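PDB 5US7: VP2 from Human bocavirus 3, which probably self-assembles, sixty copies to a particle, into the T=1 icosahedral capsid of this parvovirus. Local coordinates for residues 126-131 against 237-242. Sequence-based numbering, arbitrary orientation.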
# COMPACT_ATOMS: atom_id res chain seq x y z
N GLY A 126 38.83 -3.88 -79.31
CA GLY A 126 38.79 -5.27 -78.90
C GLY A 126 38.13 -6.11 -79.96
O GLY A 126 37.33 -5.62 -80.76
N MET A 127 38.47 -7.39 -79.95
CA MET A 127 38.01 -8.36 -80.94
C MET A 127 37.33 -9.52 -80.23
O MET A 127 37.74 -9.91 -79.14
CB MET A 127 39.18 -8.88 -81.77
CG MET A 127 38.81 -9.89 -82.81
SD MET A 127 40.24 -10.49 -83.72
CE MET A 127 40.57 -9.10 -84.79
N HIS A 128 36.28 -10.04 -80.84
CA HIS A 128 35.61 -11.23 -80.36
C HIS A 128 35.37 -12.15 -81.54
O HIS A 128 34.64 -11.79 -82.47
CB HIS A 128 34.31 -10.89 -79.65
CG HIS A 128 33.58 -12.08 -79.12
ND1 HIS A 128 32.67 -12.79 -79.88
CD2 HIS A 128 33.64 -12.71 -77.93
CE1 HIS A 128 32.19 -13.78 -79.16
NE2 HIS A 128 32.77 -13.76 -77.97
N VAL A 129 35.97 -13.33 -81.51
CA VAL A 129 35.86 -14.30 -82.58
C VAL A 129 35.08 -15.49 -82.06
O VAL A 129 35.22 -15.88 -80.90
CB VAL A 129 37.24 -14.72 -83.10
CG1 VAL A 129 37.11 -15.74 -84.19
CG2 VAL A 129 38.00 -13.53 -83.60
N LYS A 130 34.24 -16.07 -82.91
CA LYS A 130 33.44 -17.22 -82.55
C LYS A 130 33.40 -18.16 -83.73
O LYS A 130 33.17 -17.73 -84.86
CB LYS A 130 32.02 -16.80 -82.16
CG LYS A 130 31.16 -17.97 -81.80
CD LYS A 130 29.75 -17.53 -81.49
CE LYS A 130 28.86 -18.72 -81.22
NZ LYS A 130 27.46 -18.32 -80.96
N ILE A 131 33.61 -19.45 -83.47
CA ILE A 131 33.57 -20.48 -84.50
C ILE A 131 32.46 -21.44 -84.13
O ILE A 131 32.37 -21.87 -82.98
CB ILE A 131 34.91 -21.21 -84.61
CG1 ILE A 131 36.02 -20.21 -84.85
CG2 ILE A 131 34.87 -22.16 -85.76
CD1 ILE A 131 37.38 -20.79 -84.71
N GLU A 237 34.71 -19.76 -78.80
CA GLU A 237 34.77 -18.31 -78.89
C GLU A 237 36.05 -17.80 -78.25
O GLU A 237 36.57 -18.41 -77.31
CB GLU A 237 33.57 -17.64 -78.25
CG GLU A 237 33.49 -17.80 -76.76
CD GLU A 237 32.23 -17.19 -76.19
OE1 GLU A 237 31.58 -16.40 -76.90
OE2 GLU A 237 31.89 -17.49 -75.03
N PHE A 238 36.54 -16.68 -78.76
CA PHE A 238 37.80 -16.12 -78.30
C PHE A 238 37.64 -14.61 -78.17
O PHE A 238 36.91 -13.99 -78.94
CB PHE A 238 38.93 -16.43 -79.26
CG PHE A 238 39.10 -17.89 -79.51
CD1 PHE A 238 39.83 -18.68 -78.65
CD2 PHE A 238 38.53 -18.48 -80.61
CE1 PHE A 238 39.98 -20.02 -78.88
CE2 PHE A 238 38.68 -19.82 -80.84
CZ PHE A 238 39.41 -20.59 -79.98
N ASN A 239 38.32 -14.04 -77.20
CA ASN A 239 38.31 -12.60 -76.98
C ASN A 239 39.72 -12.06 -77.10
O ASN A 239 40.69 -12.73 -76.75
CB ASN A 239 37.74 -12.25 -75.62
CG ASN A 239 36.25 -12.45 -75.56
OD1 ASN A 239 35.49 -11.62 -76.04
ND2 ASN A 239 35.82 -13.57 -74.98
N PHE A 240 39.82 -10.83 -77.59
CA PHE A 240 41.11 -10.18 -77.73
C PHE A 240 40.96 -8.72 -77.36
O PHE A 240 39.92 -8.10 -77.60
CB PHE A 240 41.65 -10.29 -79.14
CG PHE A 240 41.77 -11.69 -79.63
CD1 PHE A 240 42.82 -12.49 -79.23
CD2 PHE A 240 40.85 -12.20 -80.51
CE1 PHE A 240 42.93 -13.77 -79.69
CE2 PHE A 240 40.96 -13.48 -80.97
CZ PHE A 240 42.00 -14.26 -80.56
N ASN A 241 42.00 -8.16 -76.77
CA ASN A 241 42.06 -6.75 -76.45
C ASN A 241 43.28 -6.14 -77.12
O ASN A 241 44.27 -6.82 -77.38
CB ASN A 241 42.10 -6.53 -74.95
CG ASN A 241 40.81 -6.91 -74.29
OD1 ASN A 241 39.76 -6.94 -74.92
ND2 ASN A 241 40.87 -7.22 -73.00
N PHE A 242 43.19 -4.85 -77.40
CA PHE A 242 44.22 -4.13 -78.13
C PHE A 242 44.82 -3.06 -77.23
O PHE A 242 44.09 -2.28 -76.62
CB PHE A 242 43.66 -3.48 -79.38
CG PHE A 242 43.18 -4.45 -80.41
CD1 PHE A 242 44.01 -4.87 -81.41
CD2 PHE A 242 41.90 -4.94 -80.36
CE1 PHE A 242 43.56 -5.74 -82.36
CE2 PHE A 242 41.45 -5.82 -81.31
CZ PHE A 242 42.28 -6.22 -82.31
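M127 and F240 face each other as a hydrogen-bonded pair of antiparallel strands, and their side chains run alongside each other on one face of the sheet. CB of M127 meets CE2 of F242 at 3.8 Å. CG extends anti to the backbone N and comes 3.8 Å from CD2 of F240. SD reaches the same CD2 at 3.7 Å, a Met-aromatic contact made obliquely to the ring. The chain then bends at chi3 (-75°), and CE ends near CZ of F242. Farther along this face, CG2 of V129 touches the edge of the F240 ring at CE2, and CD1 of I131 lies at the edge of the F238 ring.

Strands 119-138 and 236-248 pair here within the beta-sheet framework of the parvovirus coat protein, whose core is a jelly roll. Strand 466-482 pairs with the other edge of 126-131. P442, I445, I158 and C160 pack against the apolar face.

Two pairs of backbone bonds join M127 to F240 and V129 to F238; M127 N to F240 O measures 2.9 Å.

H128, N239 and E237 occupy the other face. NE2 of H128 donates to OE1 of E237 at 3.1 Å. The bond is bent, 139° at the hydrogen. OE1 lies near the imidazole plane, but NE2 sits above the carboxylate plane; the two planes are 79° apart.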